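Local coordinates for protein 11R-lipoxygenase (Gersemia fruticosa, PDB 3VF1) that probably acts as a calcium-regulated, non-heme iron dioxygenase that inserts molecular oxygen into polyunsaturated fatty acids, at residues L229-F232 against R233-I236; V405-W408 against R409-S413; Q528-I531 against R532-E536; F580-M583 against A584-F588. All coordinates share one frame; numbering follows the deposited sequence.

Contact 1: residues L229-F232 against R233-I236; sequences LEDF and RQLI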
loop_
_atom_site.group_PDB
_atom_site.type_symbol
_atom_site.label_atom_id
_atom_site.label_comp_id
_atom_site.label_asym_id
_atom_site.label_seq_id
_atom_site.Cartn_x
_atom_site.Cartn_y
_atom_site.Cartn_z
ATOM N N LEU A 229 -8.764 20.459 -24.819
ATOM C CA LEU A 229 -8.358 19.219 -24.169
ATOM C C LEU A 229 -6.855 18.978 -24.263
ATOM O O LEU A 229 -6.259 18.375 -23.368
ATOM C CB LEU A 229 -9.109 18.042 -24.794
ATOM C CG LEU A 229 -10.623 18.050 -24.563
ATOM C CD1 LEU A 229 -11.334 17.130 -25.543
ATOM C CD2 LEU A 229 -10.938 17.646 -23.132
ATOM N N GLU A 230 -6.243 19.448 -25.343
ATOM C CA GLU A 230 -4.826 19.201 -25.581
ATOM C C GLU A 230 -3.930 20.038 -24.673
ATOM O O GLU A 230 -2.746 19.740 -24.521
ATOM C CB GLU A 230 -4.477 19.472 -27.044
ATOM C CG GLU A 230 -5.277 18.639 -28.031
ATOM C CD GLU A 230 -5.219 17.157 -27.719
ATOM O OE1 GLU A 230 -4.312 16.472 -28.238
ATOM O OE2 GLU A 230 -6.080 16.674 -26.952
ATOM N N ASP A 231 -4.493 21.080 -24.068
ATOM C CA ASP A 231 -3.711 21.977 -23.221
ATOM C C ASP A 231 -3.354 21.353 -21.873
ATOM O O ASP A 231 -2.494 21.867 -21.157
ATOM C CB ASP A 231 -4.455 23.296 -23.003
ATOM C CG ASP A 231 -4.384 24.212 -24.213
ATOM O OD1 ASP A 231 -3.485 24.023 -25.058
ATOM O OD2 ASP A 231 -5.227 25.127 -24.314
ATOM N N PHE A 232 -4.013 20.254 -21.522
ATOM C CA PHE A 232 -3.681 19.543 -20.293
ATOM C C PHE A 232 -2.248 19.014 -20.333
ATOM O O PHE A 232 -1.649 18.744 -19.293
ATOM C CB PHE A 232 -4.661 18.395 -20.044
ATOM C CG PHE A 232 -5.951 18.828 -19.404
ATOM C CD1 PHE A 232 -5.986 19.193 -18.068
ATOM C CD2 PHE A 232 -7.127 18.865 -20.134
ATOM C CE1 PHE A 232 -7.168 19.593 -17.473
ATOM C CE2 PHE A 232 -8.313 19.261 -19.543
ATOM C CZ PHE A 232 -8.333 19.627 -18.211
ATOM N N ARG A 233 -1.700 18.876 -21.538
ATOM C CA ARG A 233 -0.323 18.421 -21.709
ATOM C C ARG A 233 0.680 19.438 -21.163
ATOM O O ARG A 233 1.860 19.127 -21.001
ATOM C CB ARG A 233 -0.035 18.148 -23.188
ATOM C CG ARG A 233 -0.842 17.000 -23.773
ATOM C CD ARG A 233 -0.980 17.123 -25.284
ATOM N NE ARG A 233 0.170 16.585 -26.009
ATOM C CZ ARG A 233 0.191 15.417 -26.652
ATOM N NH1 ARG A 233 -0.878 14.630 -26.680
ATOM N NH2 ARG A 233 1.292 15.029 -27.279
ATOM N N GLN A 234 0.209 20.650 -20.884
ATOM C CA GLN A 234 1.066 21.694 -20.332
ATOM C C GLN A 234 1.526 21.349 -18.920
ATOM O O GLN A 234 2.548 21.851 -18.453
ATOM C CB GLN A 234 0.328 23.034 -20.306
ATOM C CG GLN A 234 0.016 23.607 -21.677
ATOM C CD GLN A 234 -0.726 24.926 -21.597
ATOM O OE1 GLN A 234 -0.775 25.562 -20.543
ATOM N NE2 GLN A 234 -1.312 25.346 -22.713
ATOM N N LEU A 235 0.768 20.491 -18.245
ATOM C CA LEU A 235 1.061 20.141 -16.861
ATOM C C LEU A 235 2.251 19.194 -16.751
ATOM O O LEU A 235 2.795 18.997 -15.664
ATOM C CB LEU A 235 -0.169 19.515 -16.202
ATOM C CG LEU A 235 -1.409 20.409 -16.159
ATOM C CD1 LEU A 235 -2.551 19.721 -15.435
ATOM C CD2 LEU A 235 -1.082 21.740 -15.500
ATOM N N ILE A 236 2.656 18.610 -17.875
ATOM C CA ILE A 236 3.797 17.704 -17.884
ATOM C C ILE A 236 5.074 18.447 -18.262
ATOM O O ILE A 236 5.477 18.472 -19.425
ATOM C CB ILE A 236 3.582 16.528 -18.848
ATOM C CG1 ILE A 236 2.266 15.819 -18.526
ATOM C CG2 ILE A 236 4.750 15.554 -18.764
ATOM C CD1 ILE A 236 2.149 15.369 -17.081
HETATM O O HOH W 1 -3.504 15.308 -26.046
#

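Contact 2: residues V405-W408 against R409-S413; sequences VSSW and RNLPS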
loop_
_atom_site.group_PDB
_atom_site.type_symbol
_atom_site.label_atom_id
_atom_site.label_comp_id
_atom_site.label_asym_id
_atom_site.label_seq_id
_atom_site.Cartn_x
_atom_site.Cartn_y
_atom_site.Cartn_z
ATOM N N VAL A 405 0.150 -2.447 13.868
ATOM C CA VAL A 405 -0.114 -2.116 15.264
ATOM C C VAL A 405 -0.152 -3.375 16.127
ATOM O O VAL A 405 0.401 -3.401 17.226
ATOM C CB VAL A 405 -1.445 -1.351 15.418
ATOM C CG1 VAL A 405 -1.758 -1.114 16.888
ATOM C CG2 VAL A 405 -1.389 -0.031 14.663
ATOM N N SER A 406 -0.803 -4.419 15.623
ATOM C CA SER A 406 -0.927 -5.664 16.371
ATOM C C SER A 406 0.428 -6.350 16.524
ATOM O O SER A 406 0.680 -7.018 17.526
ATOM C CB SER A 406 -1.920 -6.610 15.693
ATOM O OG SER A 406 -2.078 -7.792 16.456
ATOM N N SER A 407 1.296 -6.188 15.531
ATOM C CA SER A 407 2.636 -6.761 15.594
ATOM C C SER A 407 3.400 -6.205 16.789
ATOM O O SER A 407 4.026 -6.953 17.541
ATOM C CB SER A 407 3.414 -6.472 14.310
ATOM O OG SER A 407 2.884 -7.196 13.211
ATOM N N TRP A 408 3.347 -4.888 16.960
ATOM C CA TRP A 408 4.062 -4.228 18.046
ATOM C C TRP A 408 3.482 -4.591 19.410
ATOM O O TRP A 408 4.203 -4.632 20.407
ATOM C CB TRP A 408 4.036 -2.709 17.859
ATOM C CG TRP A 408 5.005 -2.217 16.826
ATOM C CD1 TRP A 408 4.729 -1.885 15.532
ATOM C CD2 TRP A 408 6.410 -2.004 17.003
ATOM N NE1 TRP A 408 5.875 -1.478 14.892
ATOM C CE2 TRP A 408 6.921 -1.542 15.774
ATOM C CE3 TRP A 408 7.285 -2.159 18.082
ATOM C CZ2 TRP A 408 8.269 -1.237 15.594
ATOM C CZ3 TRP A 408 8.623 -1.855 17.901
ATOM C CH2 TRP A 408 9.102 -1.400 16.667
ATOM N N ARG A 409 2.184 -4.864 19.447
ATOM C CA ARG A 409 1.483 -5.091 20.708
ATOM C C ARG A 409 1.528 -6.537 21.199
ATOM O O ARG A 409 1.350 -6.791 22.388
ATOM C CB ARG A 409 0.021 -4.662 20.574
ATOM C CG ARG A 409 -0.182 -3.163 20.468
ATOM C CD ARG A 409 -1.618 -2.825 20.103
ATOM N NE ARG A 409 -2.578 -3.441 21.014
ATOM C CZ ARG A 409 -2.840 -3.003 22.242
ATOM N NH1 ARG A 409 -2.205 -1.946 22.729
ATOM N NH2 ARG A 409 -3.735 -3.630 22.992
ATOM N N ASN A 410 1.755 -7.485 20.293
ATOM C CA ASN A 410 1.617 -8.896 20.642
ATOM C C ASN A 410 2.812 -9.784 20.294
ATOM O O ASN A 410 2.919 -10.900 20.803
ATOM C CB ASN A 410 0.358 -9.466 19.988
ATOM C CG ASN A 410 -0.890 -8.690 20.360
ATOM O OD1 ASN A 410 -1.480 -8.911 21.418
ATOM N ND2 ASN A 410 -1.298 -7.772 19.491
ATOM N N LEU A 411 3.706 -9.302 19.436
ATOM C CA LEU A 411 4.833 -10.116 18.993
ATOM C C LEU A 411 6.171 -9.537 19.442
ATOM O O LEU A 411 6.415 -8.340 19.289
ATOM C CB LEU A 411 4.831 -10.250 17.470
ATOM C CG LEU A 411 3.594 -10.887 16.839
ATOM C CD1 LEU A 411 3.753 -10.941 15.327
ATOM C CD2 LEU A 411 3.348 -12.277 17.403
ATOM N N PRO A 412 7.040 -10.389 20.005
ATOM C CA PRO A 412 8.416 -9.990 20.310
ATOM C C PRO A 412 9.294 -10.115 19.070
ATOM O O PRO A 412 8.991 -10.922 18.190
ATOM C CB PRO A 412 8.839 -11.002 21.373
ATOM C CG PRO A 412 8.065 -12.229 21.036
ATOM C CD PRO A 412 6.748 -11.755 20.476
ATOM N N SER A 413 10.366 -9.332 19.007
ATOM C CA SER A 413 11.213 -9.288 17.818
ATOM C C SER A 413 11.964 -10.597 17.556
ATOM O O SER A 413 12.663 -10.721 16.550
ATOM C CB SER A 413 12.209 -8.128 17.922
ATOM O OG SER A 413 12.960 -8.205 19.119
#

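Contact 3: residues Q528-I531 against R532-E536; sequences QDWI and RDLHE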
loop_
_atom_site.group_PDB
_atom_site.type_symbol
_atom_site.label_atom_id
_atom_site.label_comp_id
_atom_site.label_asym_id
_atom_site.label_seq_id
_atom_site.Cartn_x
_atom_site.Cartn_y
_atom_site.Cartn_z
ATOM N N GLN A 528 -1.516 -16.105 18.610
ATOM C CA GLN A 528 -2.929 -16.123 18.967
ATOM C C GLN A 528 -3.346 -14.779 19.555
ATOM O O GLN A 528 -4.476 -14.332 19.362
ATOM C CB GLN A 528 -3.215 -17.251 19.961
ATOM C CG GLN A 528 -2.834 -18.632 19.448
ATOM C CD GLN A 528 -3.608 -19.036 18.209
ATOM O OE1 GLN A 528 -4.688 -18.516 17.941
ATOM N NE2 GLN A 528 -3.053 -19.968 17.444
ATOM N N ASP A 529 -2.431 -14.138 20.278
ATOM C CA ASP A 529 -2.668 -12.793 20.786
ATOM C C ASP A 529 -2.736 -11.824 19.614
ATOM O O ASP A 529 -3.573 -10.923 19.582
ATOM C CB ASP A 529 -1.550 -12.369 21.743
ATOM C CG ASP A 529 -1.528 -13.188 23.019
ATOM O OD1 ASP A 529 -2.597 -13.697 23.418
ATOM O OD2 ASP A 529 -0.444 -13.319 23.625
ATOM N N TRP A 530 -1.843 -12.027 18.653
ATOM C CA TRP A 530 -1.775 -11.189 17.464
ATOM C C TRP A 530 -3.096 -11.194 16.703
ATOM O O TRP A 530 -3.688 -10.141 16.467
ATOM C CB TRP A 530 -0.644 -11.675 16.554
ATOM C CG TRP A 530 -0.432 -10.824 15.345
ATOM C CD1 TRP A 530 0.006 -9.535 15.320
ATOM C CD2 TRP A 530 -0.637 -11.204 13.979
ATOM N NE1 TRP A 530 0.085 -9.085 14.026
ATOM C CE2 TRP A 530 -0.305 -10.093 13.182
ATOM C CE3 TRP A 530 -1.070 -12.377 13.351
ATOM C CZ2 TRP A 530 -0.394 -10.115 11.793
ATOM C CZ3 TRP A 530 -1.156 -12.399 11.971
ATOM C CH2 TRP A 530 -0.821 -11.275 11.207
ATOM N N ILE A 531 -3.565 -12.380 16.325
ATOM C CA ILE A 531 -4.771 -12.491 15.509
ATOM C C ILE A 531 -6.024 -12.128 16.301
ATOM O O ILE A 531 -7.003 -11.646 15.732
ATOM C CB ILE A 531 -4.931 -13.908 14.911
ATOM C CG1 ILE A 531 -6.011 -13.912 13.826
ATOM C CG2 ILE A 531 -5.269 -14.921 15.998
ATOM C CD1 ILE A 531 -5.703 -13.015 12.642
ATOM N N ARG A 532 -5.994 -12.353 17.609
ATOM C CA ARG A 532 -7.130 -12.014 18.458
ATOM C C ARG A 532 -7.267 -10.500 18.601
ATOM O O ARG A 532 -8.376 -9.971 18.687
ATOM C CB ARG A 532 -6.994 -12.658 19.840
ATOM C CG ARG A 532 -8.118 -12.275 20.795
ATOM C CD ARG A 532 -8.143 -13.137 22.052
ATOM N NE ARG A 532 -6.913 -13.027 22.837
ATOM C CZ ARG A 532 -5.932 -13.930 22.853
ATOM N NH1 ARG A 532 -6.009 -15.043 22.131
ATOM N NH2 ARG A 532 -4.860 -13.718 23.602
ATOM N N ASP A 533 -6.135 -9.806 18.625
ATOM C CA ASP A 533 -6.140 -8.354 18.744
ATOM C C ASP A 533 -6.665 -7.718 17.458
ATOM O O ASP A 533 -7.316 -6.673 17.490
ATOM C CB ASP A 533 -4.732 -7.843 19.054
ATOM C CG ASP A 533 -4.734 -6.445 19.639
ATOM O OD1 ASP A 533 -5.820 -5.958 20.016
ATOM O OD2 ASP A 533 -3.646 -5.840 19.734
ATOM N N LEU A 534 -6.381 -8.355 16.326
ATOM C CA LEU A 534 -6.875 -7.889 15.036
ATOM C C LEU A 534 -8.382 -8.088 14.927
ATOM O O LEU A 534 -9.104 -7.197 14.477
ATOM C CB LEU A 534 -6.176 -8.636 13.898
ATOM C CG LEU A 534 -4.688 -8.343 13.718
ATOM C CD1 LEU A 534 -4.077 -9.281 12.690
ATOM C CD2 LEU A 534 -4.475 -6.892 13.319
ATOM N N HIS A 535 -8.851 -9.261 15.340
ATOM C CA HIS A 535 -10.266 -9.598 15.251
ATOM C C HIS A 535 -11.123 -8.662 16.094
ATOM O O HIS A 535 -12.243 -8.320 15.715
ATOM C CB HIS A 535 -10.495 -11.041 15.703
ATOM C CG HIS A 535 -11.939 -11.420 15.797
ATOM N ND1 HIS A 535 -12.637 -11.965 14.740
ATOM C CD2 HIS A 535 -12.821 -11.326 16.820
ATOM C CE1 HIS A 535 -13.884 -12.194 15.109
ATOM N NE2 HIS A 535 -14.022 -11.815 16.367
ATOM N N GLU A 536 -10.591 -8.245 17.239
ATOM C CA GLU A 536 -11.361 -7.461 18.199
ATOM C C GLU A 536 -11.230 -5.958 17.977
ATOM O O GLU A 536 -12.225 -5.235 17.997
ATOM C CB GLU A 536 -10.933 -7.816 19.625
ATOM C CG GLU A 536 -11.229 -9.259 20.008
ATOM C CD GLU A 536 -10.714 -9.619 21.388
ATOM O OE1 GLU A 536 -9.958 -8.813 21.972
ATOM O OE2 GLU A 536 -11.066 -10.708 21.890
#

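Contact 4: residues F580-M583 against A584-F588; sequences FSQM and ATYGF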
loop_
_atom_site.group_PDB
_atom_site.type_symbol
_atom_site.label_atom_id
_atom_site.label_comp_id
_atom_site.label_asym_id
_atom_site.label_seq_id
_atom_site.Cartn_x
_atom_site.Cartn_y
_atom_site.Cartn_z
ATOM N N PHE A 580 1.671 3.632 -7.792
ATOM C CA PHE A 580 2.745 4.179 -8.620
ATOM C C PHE A 580 2.372 4.232 -10.098
ATOM O O PHE A 580 3.148 4.717 -10.923
ATOM C CB PHE A 580 4.034 3.379 -8.416
ATOM C CG PHE A 580 4.571 3.464 -7.019
ATOM C CD1 PHE A 580 5.223 4.603 -6.583
ATOM C CD2 PHE A 580 4.414 2.409 -6.139
ATOM C CE1 PHE A 580 5.712 4.689 -5.295
ATOM C CE2 PHE A 580 4.899 2.487 -4.848
ATOM C CZ PHE A 580 5.549 3.630 -4.425
ATOM N N SER A 581 1.183 3.738 -10.424
ATOM C CA SER A 581 0.659 3.825 -11.780
ATOM C C SER A 581 -0.186 5.086 -11.955
ATOM O O SER A 581 -0.752 5.319 -13.025
ATOM C CB SER A 581 -0.196 2.598 -12.085
ATOM O OG SER A 581 -1.281 2.508 -11.177
ATOM N N GLN A 582 -0.261 5.898 -10.906
ATOM C CA GLN A 582 -1.172 7.040 -10.880
ATOM C C GLN A 582 -0.782 8.172 -11.827
ATOM O O GLN A 582 -1.639 8.946 -12.246
ATOM C CB GLN A 582 -1.297 7.587 -9.458
ATOM C CG GLN A 582 -2.270 6.816 -8.588
ATOM C CD GLN A 582 -2.433 7.436 -7.217
ATOM O OE1 GLN A 582 -3.500 7.941 -6.873
ATOM N NE2 GLN A 582 -1.372 7.397 -6.422
ATOM N N MET A 583 0.498 8.286 -12.161
ATOM C CA MET A 583 0.932 9.352 -13.057
ATOM C C MET A 583 0.571 9.009 -14.499
ATOM O O MET A 583 0.201 9.882 -15.282
ATOM C CB MET A 583 2.435 9.607 -12.930
ATOM C CG MET A 583 2.919 10.795 -13.754
ATOM S SD MET A 583 2.060 12.336 -13.358
ATOM C CE MET A 583 2.881 12.805 -11.835
ATOM N N ALA A 584 0.680 7.730 -14.843
ATOM C CA ALA A 584 0.273 7.259 -16.159
ATOM C C ALA A 584 -1.235 7.409 -16.333
ATOM O O ALA A 584 -1.728 7.576 -17.447
ATOM C CB ALA A 584 0.680 5.806 -16.346
ATOM N N THR A 585 -1.961 7.355 -15.222
ATOM C CA THR A 585 -3.419 7.377 -15.250
ATOM C C THR A 585 -3.985 8.790 -15.130
ATOM O O THR A 585 -4.913 9.155 -15.851
ATOM C CB THR A 585 -4.003 6.504 -14.119
ATOM O OG1 THR A 585 -3.640 5.135 -14.335
ATOM C CG2 THR A 585 -5.519 6.619 -14.064
ATOM N N TYR A 586 -3.423 9.583 -14.223
ATOM C CA TYR A 586 -3.948 10.918 -13.948
ATOM C C TYR A 586 -3.073 12.033 -14.514
ATOM O O TYR A 586 -3.462 13.201 -14.489
ATOM C CB TYR A 586 -4.121 11.118 -12.441
ATOM C CG TYR A 586 -5.107 10.162 -11.813
ATOM C CD1 TYR A 586 -6.475 10.368 -11.933
ATOM C CD2 TYR A 586 -4.671 9.053 -11.100
ATOM C CE1 TYR A 586 -7.381 9.496 -11.361
ATOM C CE2 TYR A 586 -5.568 8.178 -10.525
ATOM C CZ TYR A 586 -6.922 8.404 -10.658
ATOM O OH TYR A 586 -7.816 7.533 -10.084
ATOM N N GLY A 587 -1.895 11.678 -15.016
ATOM C CA GLY A 587 -0.997 12.657 -15.601
ATOM C C GLY A 587 -1.735 13.531 -16.596
ATOM O O GLY A 587 -1.703 14.758 -16.508
ATOM N N PHE A 588 -2.403 12.888 -17.550
ATOM C CA PHE A 588 -3.266 13.582 -18.495
ATOM C C PHE A 588 -4.697 13.548 -17.963
ATOM O O PHE A 588 -5.383 12.531 -18.056
ATOM C CB PHE A 588 -3.178 12.924 -19.873
ATOM C CG PHE A 588 -3.886 13.684 -20.955
ATOM C CD1 PHE A 588 -3.378 14.886 -21.422
ATOM C CD2 PHE A 588 -5.056 13.195 -21.511
ATOM C CE1 PHE A 588 -4.030 15.587 -22.420
ATOM C CE2 PHE A 588 -5.709 13.892 -22.509
ATOM C CZ PHE A 588 -5.197 15.088 -22.963
HETATM O O HOH W 2 2.753 6.262 -13.108
#

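Contact 1: residues L229-F232 against R233-I236
A 3-10 helix carries Glu230 and Arg233 along the same side, three residues apart, with their side chains running next to each other. The main-chain evidence is a run of i+3 bonds: Arg233 N to Glu230 O at 3.3 Å, Gln234 N to Asp231 O at 3.0 Å and Leu235 N to Phe232 O at 3.2 Å. The charged ends do not meet directly: Glu230 OE1 stays 4.2 Å from Arg233 NH1, well out of the guanidinium plane. Water 1 joins them instead, donating to Glu230 OE1 at 2.6 Å and accepting from Arg233 NH1 at 2.8 Å at the guanidinium edge. Arg233 turns at chi3 (84°), which swings its head toward the water while CD rests 3.2 Å from Glu230 O. A leucine in place of Arg233 is likely to leave water 1 without its arginine donor and take away the positive charge on this side of Glu230, whose OE2 has only a long, weak ion pair with Arg252 besides. The helix belongs to the lipoxygenase region between helices 208-213 and 247-250, and its apolar side packs on helices 609-615 and 619-632. There Leu235 CD1 approaches the edge of the Phe232 ring, 4.4 Å from Phe232 CD1, while His589 and Trp226 also meet this ring.

Contact 2: residues V405-W408 against R409-S413
Asn410 folds its amide back onto Ser406 at the C-terminal end of the long helix 369-410, the helix that also carries the iron ligands His392 and His397. Asn410 ND2 donates to Ser406 O at 2.9 Å with an N-H...O angle of 157°; the donor lies in the carbonyl plane on a lone pair, and the oxygen lies close to the amide plane. With CG beside its own backbone N (chi1 -56°), the asparagine brings this amide back along the last turn. The same carbonyl also receives weak bonds from Asn410 N and Arg409 N, so three N-H groups converge on one oxygen. Arg409 N bonds in addition to Val405 O at 3.2 Å, and Leu411 N to Ser407 O at 3.0 Å. Leu411 is where the chain leaves helical angles, which makes its i+4 bond the last of this series. Beside these bonds the aliphatic part of Arg409 runs along Val405, with Arg409 CD 3.6 Å from Val405 CG1.

The next shell comes from helix 525-538 and from Tyr165. Asp533 OD2 forms a salt bridge with Arg409 NE and a hydrogen bond with Asn410 ND2. Arg409 NH1 is hydrogen-bonded to Tyr165 O, and the Tyr165 ring stacks on Trp408, whose indole also meets Trp418 edge-to-face. Tyr165 thus serves both the arginine head and the indole. On the Ser406 side, the hydroxyl OG is hydrogen-bonded to the backbone carbonyl oxygen of Trp530.

Contact 3: residues Q528-I531 against R532-E536
The indole of Trp530 has Leu534 CD1 over one face, 3.9 Å from the centroid of its six-membered ring and 12° off the ring normal: a CH-pi contact one helical turn along. CG of Trp530 is anti to the backbone N and beside the carbonyl carbon (chi1 -176°), and the ring so placed receives the leucine methyl on that face. The same methyl has a second neighbour, Ile531 CD1 at 4.1 Å, the Ile531 and Leu534 side chains crossing at about a right angle. One carbon thus bridges an aromatic face and an aliphatic tip.

The guanidinium of Arg532 has Gln528 O and Asp529 CA over one face. Asp529 lies side by side with it, and the two charges are paired as a salt bridge through Asp529 OD1 and Arg532 NH2, but these atoms are modelled too close together, so the detailed geometry is doubtful.

Beneath the side chains the backbone is alpha-helical through Arg532 N to Gln528 O at 3.0 Å, Asp533 N to Asp529 O at 3.0 Å and His535 N to Ile531 O at 3.0 Å, and it widens to a pi-type turn at 534-536.

Asp533 OD1 is hydrogen-bonded to Asn537 ND2 and Trp167 NE1, while its other oxygen turns to helix 369-410. Within the lipoxygenase fold, Trp530 and Leu534 lie between two helices, touching Ser407 and Ser406 of helix 369-410 as well as Leu564 and Phe563 of helix 557-579; Ile531 packs on Phe563 too.

Contact 4: residues F580-M583 against A584-F588
Gln582 and Tyr586 form the close-packed side of helix 582-586, the short helix that follows the iron-ligand helix 557-579. Tyr586 N donates to Gln582 O at 2.7 Å with an N-H...O angle of 155°. The same oxygen sits at the edge of the tyrosine ring, 3.2 Å from Tyr586 CD2. Gln582 CG meets the ring as well, 4.1 Å from Tyr586 CE2, with amide and ring planes 80° apart. Thr585 CG2 covers one face of the ring, 3.8 Å above its plane. An alanine at Tyr586 is likely to open a gap beside Gln582 and Thr585, leaving the glutamine stem without its ring neighbour.

Thr585 N to Ser581 O and Gly587 N to Met583 O are weak bonds because their N-H...O angles are poor. Met583 reaches forward with a chain bent at chi2 (57°), which brings SD 3.8 Å from Gly587 CA. The looser side is the watered one: water 2 links Phe580 to Ala584, donating to Phe580 O at 2.7 Å and accepting from Ala584 N at 3.1 Å, in place of a direct bond between the two.

The Gln582 amide is held at both ends, OE1 by Gln388 NE2 and NE2 by the backbone carbonyl of Asn579. Asn579 is an iron ligand and the Gln582 side chain lies about 6 Å from the iron, which is consistent with this second-shell amide helping to hold that residue in place.

Overall arrangement
All four contacts lie in the lipoxygenase region and follow one another along the chain from contact 1 to contact 4. They form two touching pairs on opposite sides of the chain's centre. Contacts 2 and 3, with centres 10 Å apart, join helices 369-410 and 525-538 through the salt bridge of Arg409 with Asp533. Contacts 1 and 4, 14 Å apart, meet where Phe588 packs against Leu229, Phe232 and Arg233. The pairs are well separated, with centres 36 to 50 Å apart, yet helix 369-410 runs between them: its end forms contact 2, while its earlier residues carry iron ligands and touch contact 4 near the metal.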